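PDB 4W4T: MxaA from Stigmatella aurantiaca, which carries, in this chain, the terminal Rossmann-fold reductase domain of the myxalamid polyketide–peptide synthetase line, binding NADPH and probably releasing the carrier-bound product by reduction. Local coordinates for residues D319-W322 with N323-A327; S401-S404 with T405-S408. All blocks are in the same frame, centred on the assembly; numbering follows the deposited sequence.

Contact 1: residues D319-W322 with N323-A327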
loop_
_atom_site.group_PDB
_atom_site.type_symbol
_atom_site.label_atom_id
_atom_site.label_comp_id
_atom_site.label_asym_id
_atom_site.label_seq_id
_atom_site.Cartn_x
_atom_site.Cartn_y
_atom_site.Cartn_z
ATOM N N ASP A 319 -15.613 -16.562 -16.620
ATOM C CA ASP A 319 -16.579 -17.533 -16.104
ATOM C C ASP A 319 -16.057 -18.961 -16.260
ATOM O O ASP A 319 -16.411 -19.836 -15.478
ATOM C CB ASP A 319 -17.971 -17.377 -16.761
ATOM C CG ASP A 319 -17.955 -17.528 -18.282
ATOM O OD1 ASP A 319 -16.991 -18.073 -18.853
ATOM O OD2 ASP A 319 -18.943 -17.100 -18.925
ATOM N N GLU A 320 -15.192 -19.190 -17.245
ATOM C CA GLU A 320 -14.526 -20.491 -17.356
ATOM C C GLU A 320 -13.564 -20.690 -16.180
ATOM O O GLU A 320 -13.510 -21.764 -15.572
ATOM C CB GLU A 320 -13.776 -20.613 -18.693
ATOM C CG GLU A 320 -14.660 -20.455 -19.921
ATOM C CD GLU A 320 -13.882 -20.529 -21.228
ATOM O OE1 GLU A 320 -12.958 -19.704 -21.447
ATOM O OE2 GLU A 320 -14.207 -21.419 -22.043
HETATM N N MSE A 321 -12.813 -19.646 -15.848
HETATM C CA MSE A 321 -11.927 -19.711 -14.694
HETATM C C MSE A 321 -12.691 -20.102 -13.438
HETATM O O MSE A 321 -12.261 -20.967 -12.694
HETATM C CB MSE A 321 -11.220 -18.372 -14.472
HETATM C CG MSE A 321 -10.036 -18.131 -15.348
HETATM SE SE MSE A 321 -8.572 -19.388 -14.925
HETATM C CE MSE A 321 -8.395 -19.118 -13.016
ATOM N N TRP A 322 -13.830 -19.465 -13.183
ATOM C CA TRP A 322 -14.549 -19.787 -11.963
ATOM C C TRP A 322 -15.089 -21.214 -12.041
ATOM O O TRP A 322 -15.081 -21.924 -11.036
ATOM C CB TRP A 322 -15.678 -18.782 -11.693
ATOM C CG TRP A 322 -15.304 -17.341 -11.958
ATOM C CD1 TRP A 322 -16.084 -16.403 -12.574
ATOM C CD2 TRP A 322 -14.067 -16.686 -11.634
ATOM N NE1 TRP A 322 -15.413 -15.201 -12.645
ATOM C CE2 TRP A 322 -14.173 -15.349 -12.085
ATOM C CE3 TRP A 322 -12.885 -17.090 -11.005
ATOM C CZ2 TRP A 322 -13.137 -14.421 -11.927
ATOM C CZ3 TRP A 322 -11.857 -16.167 -10.854
ATOM C CH2 TRP A 322 -11.993 -14.847 -11.307
ATOM N N ASN A 323 -15.514 -21.650 -13.226
ATOM C CA ASN A 323 -15.927 -23.048 -13.392
ATOM C C ASN A 323 -14.796 -23.991 -12.974
ATOM O O ASN A 323 -15.029 -24.975 -12.282
ATOM C CB ASN A 323 -16.335 -23.355 -14.835
ATOM C CG ASN A 323 -17.634 -22.668 -15.249
ATOM O OD1 ASN A 323 -18.437 -22.261 -14.414
ATOM N ND2 ASN A 323 -17.838 -22.548 -16.551
ATOM N N TYR A 324 -13.567 -23.688 -13.406
ATOM C CA TYR A 324 -12.441 -24.587 -13.131
ATOM C C TYR A 324 -12.162 -24.630 -11.635
ATOM O O TYR A 324 -11.797 -25.667 -11.087
ATOM C CB TYR A 324 -11.172 -24.154 -13.892
ATOM C CG TYR A 324 -11.309 -24.122 -15.406
ATOM C CD1 TYR A 324 -12.223 -24.945 -16.061
ATOM C CD2 TYR A 324 -10.540 -23.253 -16.176
ATOM C CE1 TYR A 324 -12.348 -24.924 -17.443
ATOM C CE2 TYR A 324 -10.661 -23.221 -17.565
ATOM C CZ TYR A 324 -11.574 -24.059 -18.187
ATOM O OH TYR A 324 -11.712 -24.027 -19.553
HETATM N N MSE A 325 -12.324 -23.485 -10.973
HETATM C CA MSE A 325 -12.059 -23.412 -9.546
HETATM C C MSE A 325 -13.161 -24.075 -8.700
HETATM O O MSE A 325 -12.872 -24.703 -7.682
HETATM C CB MSE A 325 -11.851 -21.949 -9.150
HETATM C CG MSE A 325 -10.586 -21.419 -9.836
HETATM SE SE MSE A 325 -10.288 -19.566 -9.362
HETATM C CE MSE A 325 -9.888 -19.840 -7.470
ATOM N N ARG A 326 -14.411 -23.965 -9.132
ATOM C CA ARG A 326 -15.488 -24.692 -8.451
ATOM C C ARG A 326 -15.279 -26.185 -8.591
ATOM O O ARG A 326 -15.566 -26.953 -7.666
ATOM C CB ARG A 326 -16.865 -24.325 -9.010
ATOM C CG ARG A 326 -17.252 -22.881 -8.778
ATOM C CD ARG A 326 -18.694 -22.627 -9.186
ATOM N NE ARG A 326 -18.943 -21.193 -9.278
ATOM C CZ ARG A 326 -18.939 -20.520 -10.422
ATOM N NH1 ARG A 326 -18.732 -21.159 -11.569
ATOM N NH2 ARG A 326 -19.163 -19.217 -10.427
ATOM N N ALA A 327 -14.817 -26.597 -9.765
ATOM C CA ALA A 327 -14.647 -28.023 -10.031
ATOM C C ALA A 327 -13.580 -28.591 -9.109
ATOM O O ALA A 327 -13.677 -29.726 -8.645
ATOM C CB ALA A 327 -14.296 -28.264 -11.492
HETATM O O HOH W 1 -18.667 -19.404 -13.631
HETATM O O HOH W 2 -14.011 -24.454 -20.701
#

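Contact 2: residues S401-S404 with T405-S408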
loop_
_atom_site.group_PDB
_atom_site.type_symbol
_atom_site.label_atom_id
_atom_site.label_comp_id
_atom_site.label_asym_id
_atom_site.label_seq_id
_atom_site.Cartn_x
_atom_site.Cartn_y
_atom_site.Cartn_z
ATOM N N SER A 401 -7.751 -29.046 -15.727
ATOM C CA SER A 401 -6.558 -29.764 -15.299
ATOM C C SER A 401 -5.413 -28.826 -14.892
ATOM O O SER A 401 -4.796 -29.031 -13.842
ATOM C CB SER A 401 -6.069 -30.704 -16.409
ATOM O OG SER A 401 -4.989 -31.494 -15.941
ATOM N N LEU A 402 -5.112 -27.832 -15.727
ATOM C CA LEU A 402 -4.061 -26.847 -15.391
ATOM C C LEU A 402 -4.413 -26.147 -14.081
ATOM O O LEU A 402 -3.586 -26.029 -13.178
ATOM C CB LEU A 402 -3.878 -25.801 -16.498
ATOM C CG LEU A 402 -2.747 -24.781 -16.223
ATOM C CD1 LEU A 402 -1.394 -25.461 -16.355
ATOM C CD2 LEU A 402 -2.830 -23.562 -17.118
ATOM N N ILE A 403 -5.656 -25.695 -13.966
ATOM C CA ILE A 403 -6.060 -25.004 -12.748
ATOM C C ILE A 403 -5.964 -25.934 -11.535
ATOM O O ILE A 403 -5.561 -25.510 -10.464
ATOM C CB ILE A 403 -7.473 -24.422 -12.868
ATOM C CG1 ILE A 403 -7.504 -23.368 -13.980
ATOM C CG2 ILE A 403 -7.945 -23.821 -11.533
ATOM C CD1 ILE A 403 -6.347 -22.396 -13.966
ATOM N N SER A 404 -6.287 -27.212 -11.703
ATOM C CA SER A 404 -6.154 -28.148 -10.585
ATOM C C SER A 404 -4.688 -28.313 -10.179
ATOM O O SER A 404 -4.364 -28.370 -8.994
ATOM C CB SER A 404 -6.763 -29.507 -10.931
ATOM O OG SER A 404 -6.632 -30.392 -9.831
ATOM N N THR A 405 -3.809 -28.387 -11.170
ATOM C CA THR A 405 -2.373 -28.455 -10.907
ATOM C C THR A 405 -1.935 -27.258 -10.067
ATOM O O THR A 405 -1.266 -27.415 -9.041
ATOM C CB THR A 405 -1.581 -28.526 -12.220
ATOM O OG1 THR A 405 -1.890 -29.757 -12.880
ATOM C CG2 THR A 405 -0.061 -28.458 -11.955
ATOM N N TYR A 406 -2.360 -26.066 -10.476
ATOM C CA TYR A 406 -2.034 -24.830 -9.750
ATOM C C TYR A 406 -2.596 -24.846 -8.335
ATOM O O TYR A 406 -1.865 -24.666 -7.362
ATOM C CB TYR A 406 -2.575 -23.611 -10.501
ATOM C CG TYR A 406 -1.842 -23.243 -11.781
ATOM C CD1 TYR A 406 -0.639 -23.848 -12.129
ATOM C CD2 TYR A 406 -2.345 -22.262 -12.628
ATOM C CE1 TYR A 406 0.031 -23.493 -13.290
ATOM C CE2 TYR A 406 -1.675 -21.889 -13.788
ATOM C CZ TYR A 406 -0.485 -22.501 -14.109
ATOM O OH TYR A 406 0.195 -22.124 -15.251
ATOM N N LEU A 407 -3.905 -25.060 -8.213
ATOM C CA LEU A 407 -4.527 -25.040 -6.899
ATOM C C LEU A 407 -3.957 -26.122 -5.966
ATOM O O LEU A 407 -3.762 -25.862 -4.790
ATOM C CB LEU A 407 -6.047 -25.191 -7.036
ATOM C CG LEU A 407 -6.716 -24.037 -7.789
ATOM C CD1 LEU A 407 -8.236 -24.257 -7.939
ATOM C CD2 LEU A 407 -6.437 -22.709 -7.100
ATOM N N SER A 408 -3.686 -27.321 -6.490
ATOM C CA SER A 408 -3.156 -28.411 -5.658
ATOM C C SER A 408 -1.817 -28.027 -5.010
ATOM O O SER A 408 -1.580 -28.303 -3.830
ATOM C CB SER A 408 -2.982 -29.698 -6.478
ATOM O OG SER A 408 -4.200 -30.091 -7.112
HETATM O O HOH W 3 -4.248 -31.845 -10.096
#

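Contact 1: residues D319-W322 with N323-A327
Two turns of helix 318-328, in the reductase domain's C-terminal part beyond the nucleotide-binding sheet, bring W322 against M325 and R326 and lay Y324 over E320. The backbone repeats the alpha-helical i to i+4 bond, as in R326 N to W322 O at 2.9 Å (N-H...O 164°). On the inward side W322 and M325 form a Met-aromatic contact: the selenium of M325, a selenomethionine like M321, lies 5.1 Å from the centroid of the W322 six-membered ring, almost in the ring plane, with SE 3.9 Å from CE3. Both side chains leave the helix in much the same direction, bringing selenium beside the indole rim. M321 CE also reaches M325 SE, at 4.1 Å. Methionine, the natural residue at both places, is long, flexible and apolar and suits a buried face, where M325 meets L266 and V270 of helix 261-272. The indole, by contrast, keeps a polar edge, and its NE1 makes a weak hydrogen bond to P276 O.

With CG beside its backbone N (chi1 -65°) and the chain extended to NE, R326 runs back along the helix until one guanidinium face rests on W322 CB, 3.7 Å from NH2. The bond from NH2 to L332 O and a water joining NH1 to D319 O help hold the flat group there. On another flank the Y324 ring (chi1 -60°) has E320 O over one face. E320, whose OE1 bonds to R317 N, reaches the phenol through a second water, held 2.6 Å from Y324 OH but only weakly by E320 OE2.

Contact 2: residues S401-S404 with T405-S408
With chi1 at -178°, L402 sends CG away from its own backbone N and along the helix, while Y406, at chi1 -72°, turns its ring back beneath it. The two side chains therefore meet obliquely, and L402 CG sits over one face of the phenol, 4.1 Å from the Y406 ring centroid and 22° off the normal, a CH-pi contact. Both methyls follow it toward the hydroxyl end, CD1 lying 3.8 Å from Y406 CZ. A branched leucine suits this place because its CG lies over the ring while both methyls overhang the rim near the hydroxyl. The phenol also meets W256, and its OH is hydrogen-bonded to G249 O and T248 OG1. A phenylalanine in place of Y406 would probably leave G249 O and T248 OG1 without their phenolic partner.

Next along the apolar side, I403 and L407 run side by side, CG2 to CD1 at 3.6 Å. Another side is rich in small hydroxyls: S404 O is gripped twice by S408, by N at 2.8 Å and by OG at 2.6 Å, from opposite faces of the carbonyl plane. Small hydroxyl side chains can fold back in this way, and a water bonds S404 OG at 2.8 Å. Backbone bonds such as L407 N to I403 O mark regular alpha helix. The whole is an amphipathic helix, 400-412, with Y406 about 8 Å from the NADPH-binding F66, side chain to side chain.

In the fold
Contacts 1 and 2 lie on different helices, 318-328 and 400-412, that pack against each other; the centres of the two contacts are about 11 Å apart. I403 of contact 2 fits among M321, Y324 and M325 of contact 1, with Y324 CD2 3.7 Å from I403 CG1, and L407 also approaches M325. Each contact is partly buried: M321, M325, I403 and L407 meet between the helices, W322 and Y406 face other parts of the domain, and N323 and S401 are exposed. Their polar chemistry differs. Contact 1 uses charged and long polar side chains and lies away from the annotated sites; contact 2 uses short hydroxyls bonded to its own backbone and, through Y406, joins the region near the NADPH site.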